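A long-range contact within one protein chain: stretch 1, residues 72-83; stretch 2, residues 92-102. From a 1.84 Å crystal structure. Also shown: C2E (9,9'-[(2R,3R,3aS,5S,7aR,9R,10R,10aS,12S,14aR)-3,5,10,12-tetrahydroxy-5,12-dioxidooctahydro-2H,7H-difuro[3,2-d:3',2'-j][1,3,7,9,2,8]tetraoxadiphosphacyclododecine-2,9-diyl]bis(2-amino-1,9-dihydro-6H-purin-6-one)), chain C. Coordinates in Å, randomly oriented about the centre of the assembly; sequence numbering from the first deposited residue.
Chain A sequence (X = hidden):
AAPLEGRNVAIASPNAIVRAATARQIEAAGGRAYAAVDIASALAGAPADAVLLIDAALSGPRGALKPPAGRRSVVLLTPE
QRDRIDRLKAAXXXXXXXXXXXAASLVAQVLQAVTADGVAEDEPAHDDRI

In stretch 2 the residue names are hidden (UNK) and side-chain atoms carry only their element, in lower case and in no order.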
# COMPACT_ATOMS: atom_id res chain seq x y z
N ARG A 72 4.21 6.24 2.96
CA ARG A 72 3.40 5.41 3.89
C ARG A 72 2.85 4.21 3.10
O ARG A 72 2.05 4.44 2.17
CB ARG A 72 2.31 6.30 4.51
CG ARG A 72 2.87 7.59 5.10
CD ARG A 72 1.79 8.49 5.61
NE ARG A 72 2.42 9.65 6.20
CZ ARG A 72 2.44 9.96 7.49
NH1 ARG A 72 1.78 9.22 8.37
NH2 ARG A 72 3.07 11.05 7.90
N SER A 73 3.34 3.01 3.40
CA SER A 73 3.03 1.79 2.61
C SER A 73 2.56 0.66 3.50
O SER A 73 3.08 0.51 4.60
CB SER A 73 4.23 1.33 1.81
OG SER A 73 4.67 2.34 0.93
N VAL A 74 1.59 -0.09 3.00
CA VAL A 74 1.00 -1.30 3.62
C VAL A 74 1.15 -2.43 2.61
O VAL A 74 0.74 -2.23 1.46
CB VAL A 74 -0.48 -1.05 3.94
CG1 VAL A 74 -1.10 -2.23 4.64
CG2 VAL A 74 -0.68 0.22 4.76
N VAL A 75 1.62 -3.60 3.03
CA VAL A 75 1.84 -4.74 2.11
C VAL A 75 0.61 -5.67 2.16
O VAL A 75 0.12 -5.94 3.27
CB VAL A 75 3.16 -5.47 2.45
CG1 VAL A 75 3.19 -5.96 3.89
CG2 VAL A 75 3.42 -6.63 1.51
N LEU A 76 0.19 -6.19 1.00
CA LEU A 76 -0.89 -7.21 0.89
C LEU A 76 -0.26 -8.62 0.86
O LEU A 76 0.52 -8.90 -0.07
CB LEU A 76 -1.69 -6.98 -0.39
CG LEU A 76 -2.76 -5.90 -0.39
CD1 LEU A 76 -2.43 -4.72 0.50
CD2 LEU A 76 -3.15 -5.46 -1.80
N LEU A 77 -0.65 -9.49 1.79
CA LEU A 77 -0.05 -10.82 2.02
C LEU A 77 -1.14 -11.89 1.94
O LEU A 77 -2.29 -11.61 2.33
CB LEU A 77 0.58 -10.85 3.42
CG LEU A 77 1.75 -9.89 3.65
CD1 LEU A 77 2.21 -9.92 5.10
CD2 LEU A 77 2.92 -10.26 2.76
N THR A 78 -0.79 -13.10 1.51
CA THR A 78 -1.62 -14.30 1.78
C THR A 78 -1.39 -14.70 3.23
O THR A 78 -0.37 -14.34 3.82
CB THR A 78 -1.27 -15.45 0.82
OG1 THR A 78 0.04 -15.92 1.15
CG2 THR A 78 -1.36 -15.01 -0.64
N PRO A 79 -2.32 -15.47 3.85
CA PRO A 79 -2.10 -16.01 5.19
C PRO A 79 -0.81 -16.83 5.30
O PRO A 79 -0.18 -16.78 6.35
CB PRO A 79 -3.34 -16.88 5.45
CG PRO A 79 -4.39 -16.35 4.51
CD PRO A 79 -3.64 -15.84 3.30
N GLU A 80 -0.41 -17.50 4.22
CA GLU A 80 0.83 -18.33 4.20
C GLU A 80 2.08 -17.44 4.25
O GLU A 80 3.16 -17.97 4.50
CB GLU A 80 0.91 -19.23 2.95
CG GLU A 80 -0.30 -20.14 2.74
CD GLU A 80 -1.51 -19.45 2.11
OE1 GLU A 80 -2.46 -19.11 2.87
OE2 GLU A 80 -1.52 -19.24 0.85
N GLN A 81 1.97 -16.14 3.98
CA GLN A 81 3.16 -15.23 3.90
C GLN A 81 3.30 -14.38 5.18
O GLN A 81 4.09 -13.44 5.16
CB GLN A 81 3.09 -14.30 2.69
CG GLN A 81 3.15 -15.01 1.34
CD GLN A 81 2.70 -14.11 0.20
OE1 GLN A 81 1.89 -13.20 0.37
NE2 GLN A 81 3.25 -14.33 -0.98
N ARG A 82 2.64 -14.75 6.28
CA ARG A 82 2.75 -14.04 7.58
C ARG A 82 4.16 -14.17 8.13
O ARG A 82 4.57 -13.26 8.85
CB ARG A 82 1.70 -14.56 8.57
CG ARG A 82 0.29 -14.13 8.17
CD ARG A 82 -0.72 -14.99 8.89
NE ARG A 82 -1.32 -14.09 9.85
CZ ARG A 82 -2.60 -13.77 9.88
NH1 ARG A 82 -3.49 -14.36 9.10
NH2 ARG A 82 -3.00 -12.90 10.79
N ASP A 83 4.90 -15.21 7.77
CA ASP A 83 6.31 -15.41 8.21
C ASP A 83 7.17 -14.23 7.74
O ASP A 83 8.23 -14.05 8.32
CB ASP A 83 6.89 -16.76 7.76
CG ASP A 83 6.83 -17.09 6.27
OD1 ASP A 83 6.29 -16.29 5.47
OD2 ASP A 83 7.31 -18.18 5.91
N UNK A 92 10.51 -1.21 6.22
CA UNK A 92 9.86 0.10 6.39
C UNK A 92 8.34 0.09 6.15
O UNK A 92 7.74 1.17 6.14
N UNK A 93 7.72 -1.05 5.90
CA UNK A 93 6.24 -1.12 5.76
C UNK A 93 5.57 -0.76 7.09
O UNK A 93 6.00 -1.17 8.16
c UNK A 93 4.95 -2.16 2.96
c UNK A 93 5.81 -2.50 5.29
c UNK A 93 5.04 -2.33 1.59
c UNK A 93 7.06 -3.55 1.88
c UNK A 93 5.93 -2.67 3.80
c UNK A 93 6.10 -3.02 1.05
c UNK A 93 6.98 -3.37 3.25
N UNK A 94 4.49 0.01 7.01
CA UNK A 94 3.71 0.48 8.18
C UNK A 94 2.96 -0.71 8.81
O UNK A 94 2.83 -0.77 10.02
c UNK A 94 2.74 1.54 7.73
o UNK A 94 1.84 1.91 8.76
N UNK A 95 2.46 -1.61 7.97
CA UNK A 95 1.58 -2.71 8.38
C UNK A 95 1.28 -3.60 7.18
O UNK A 95 1.87 -3.42 6.09
N UNK A 96 0.42 -4.57 7.40
CA UNK A 96 0.03 -5.58 6.40
C UNK A 96 -1.50 -5.69 6.41
O UNK A 96 -2.16 -5.30 7.40
c UNK A 96 0.18 -7.59 7.96
c UNK A 96 -1.44 -9.01 9.05
c UNK A 96 0.69 -6.92 6.71
c UNK A 96 -0.80 -8.81 10.26
o UNK A 96 -1.32 -9.41 11.37
c UNK A 96 -0.95 -8.40 7.91
c UNK A 96 0.81 -7.40 9.18
c UNK A 96 0.31 -7.98 10.34
N UNK A 97 -2.02 -6.22 5.31
CA UNK A 97 -3.42 -6.64 5.13
C UNK A 97 -3.38 -8.05 4.56
O UNK A 97 -2.51 -8.30 3.69
c UNK A 97 -4.75 -3.29 3.63
c UNK A 97 -4.08 -5.66 4.15
c UNK A 97 -5.41 -4.38 5.80
c UNK A 97 -4.34 -4.28 4.72
N UNK A 98 -4.27 -8.92 5.02
CA UNK A 98 -4.39 -10.33 4.57
C UNK A 98 -5.42 -10.37 3.44
O UNK A 98 -6.53 -9.86 3.63
c UNK A 98 -5.04 -12.66 5.25
c UNK A 98 -3.76 -11.20 6.88
c UNK A 98 -2.37 -11.70 6.49
c UNK A 98 -4.78 -11.24 5.74
N UNK A 99 -5.03 -10.96 2.30
CA UNK A 99 -5.88 -11.25 1.12
C UNK A 99 -6.70 -12.50 1.42
O UNK A 99 -6.14 -13.49 1.85
c UNK A 99 -3.52 -10.37 -1.93
c UNK A 99 -5.01 -11.44 -0.13
n UNK A 99 -1.46 -11.34 -2.85
c UNK A 99 -2.20 -11.05 -1.60
c UNK A 99 -4.45 -10.15 -0.71
N UNK A 100 -8.04 -12.50 1.24
CA UNK A 100 -8.78 -11.39 0.63
C UNK A 100 -9.08 -10.27 1.64
O UNK A 100 -9.44 -10.62 2.75
c UNK A 100 -8.94 -13.57 1.75
c UNK A 100 -10.10 -12.08 0.20
c UNK A 100 -10.33 -13.17 1.26
N UNK A 101 -8.97 -9.00 1.25
CA UNK A 101 -9.03 -7.82 2.16
C UNK A 101 -10.45 -7.62 2.72
O UNK A 101 -11.45 -7.69 1.95
c UNK A 101 -7.29 -6.47 0.73
c UNK A 101 -6.84 -5.01 0.58
c UNK A 101 -8.65 -6.54 1.41
c UNK A 101 -6.22 -7.28 1.47
N UNK A 102 -10.52 -7.30 4.00
CA UNK A 102 -11.74 -6.78 4.66
C UNK A 102 -11.72 -5.26 4.60
O UNK A 102 -10.70 -4.67 4.99
n UNK A 102 -11.52 -10.46 10.15
c UNK A 102 -12.13 -8.67 6.33
c UNK A 102 -11.86 -11.13 9.08
n UNK A 102 -12.05 -12.44 9.13
n UNK A 102 -12.08 -10.48 7.95
c UNK A 102 -11.77 -7.21 6.13
c UNK A 102 -11.94 -9.05 7.78
P1 C2E C . -4.00 -11.16 12.66
O2P C2E C . -3.58 -10.83 11.25
O1P C2E C . -3.09 -11.97 13.54
O5' C2E C . -4.16 -9.75 13.39
C5' C2E C . -4.30 -9.73 14.81
C4' C2E C . -4.42 -8.30 15.23
O4' C2E C . -3.17 -7.63 15.01
C3' C2E C . -5.43 -7.48 14.44
O3' C2E C . -6.71 -7.76 15.01
C2' C2E C . -4.90 -6.04 14.61
O2' C2E C . -5.61 -5.33 15.60
C1' C2E C . -3.42 -6.24 15.00
N9 C2E C . -2.44 -5.66 14.08
C8 C2E C . -1.22 -5.15 14.45
N7 C2E C . -0.49 -4.78 13.42
C5 C2E C . -1.27 -5.07 12.31
C6 C2E C . -1.00 -4.88 10.94
O6 C2E C . 0.02 -4.45 10.41
N1 C2E C . -2.05 -5.34 10.14
C2 C2E C . -3.23 -5.88 10.60
N2 C2E C . -4.12 -6.26 9.67
N3 C2E C . -3.49 -6.06 11.90
C4 C2E C . -2.47 -5.63 12.70
P11 C2E C . -7.96 -7.78 14.00
O21 C2E C . -7.77 -6.58 13.12
O11 C2E C . -9.21 -7.92 14.81
O5A C2E C . -7.79 -9.13 13.16
C5A C2E C . -8.11 -10.43 13.74
C4A C2E C . -7.84 -11.51 12.71
O4A C2E C . -8.85 -11.45 11.68
C3A C2E C . -6.52 -11.39 11.95
O3A C2E C . -5.45 -11.89 12.75
C2A C2E C . -6.83 -12.21 10.70
O2A C2E C . -6.81 -13.61 10.80
C1A C2E C . -8.29 -11.82 10.43
N91 C2E C . -8.37 -10.69 9.52
C81 C2E C . -8.25 -9.38 9.89
N71 C2E C . -8.29 -8.55 8.88
C51 C2E C . -8.43 -9.38 7.77
C61 C2E C . -8.54 -9.04 6.41
O61 C2E C . -8.45 -7.92 5.90
N11 C2E C . -8.69 -10.19 5.62
C21 C2E C . -8.74 -11.48 6.08
N21 C2E C . -8.92 -12.43 5.15
N31 C2E C . -8.62 -11.81 7.37
C41 C2E C . -8.48 -10.71 8.16
O HOH W 1 5.29 2.80 5.39

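Position 92 has backbone atoms alone. Its phi/psi of 119/4 would jam a CB against the preceding carbonyl O, which by itself calls for glycine: Gly-92. It follows a helix in a Schellman motif, and water 1 donates to its O (3.0 Å) while accepting from Ser-73 N (2.8 Å).

Position 93 carries one carbon and then a ring of six carbons without a heteroatom. The CB of Val-75 lies 3.9 Å from the ring centroid, 16° off the normal, a CH-pi contact over one face. An unsubstituted aromatic ring means Phe-93; Ser-73 O sits at its edge, 3.6 Å from Phe-93 CD1.

Position 94 has one carbon and one oxygen. Its backbone N donates to Ser-73 O at 2.8 Å (160°). Two unbranched atoms ending in O fit serine, so this is Ser-94, whose OG is hydrogen-bonded elsewhere in the structure.

Position 95 again lacks side-chain atoms. Its O accepts from Val-75 N at 3.1 Å, and an ideal CB would stand 2.7 Å from C2E O6, a clash. Gly-95 leaves that space to the ligand.

Position 96 has one carbon followed by a six-carbon ring bearing an oxygen. Its CB lies 3.7 Å from Leu-77 CD1 and 3.9 Å from Val-75 CG1. The ring oxygen identifies Tyr-96. C2E C6 lies over one ring face, Tyr-96 OH donates to C2E O2P (2.7 Å), and Tyr-96 N donates to C2E O6 (3.0 Å).

Position 97 holds four carbons forked at the second, which is leucine's pattern. Its N donates to Val-75 O at 3.0 Å and its O accepts from Leu-77 N at 2.9 Å. In Leu-97, CG packs 3.8 Å from Val-74 CG1.

Position 98 also has four carbons, but the fork is at the first and one arm is two carbons long: Ile-98. Its CG2 meets Pro-79 CG at 3.8 Å, and its CG1 lies over one face of the Arg-82 guanidinium, 3.9 Å from NH1.

Position 99 has four carbons in a row ending in nitrogen, hence Lys-99. Its N donates to Leu-77 O (2.8 Å, 173°), while its CD lies 4.1 Å from Leu-76 CB.

Position 100 has three carbons closing a ring onto the backbone N, with a cis peptide before it: Pro-100. Its O accepts from C2E N11 at 3.0 Å.

Position 101, four carbons forked at the second, is Leu-101; its CD2 reaches Leu-76 CG at 4.2 Å.

Position 102 has three carbons, a nitrogen and a carbon carrying two more nitrogens: Arg-102. It makes no contact with stretch 1, but its guanidinium has C2E N91 over one face.

The contact is a parallel strand pairing, with the axes 32° apart and 858 Å² buried. Five backbone hydrogen bonds fix the register, Val-75 and Leu-77 each using both N and O. Leu-76 and Leu-97 pack on one sheet face, Leu-77 and Ile-98 on the other.

Stretch 2, residues 92-102: GFSGYLIKPLR
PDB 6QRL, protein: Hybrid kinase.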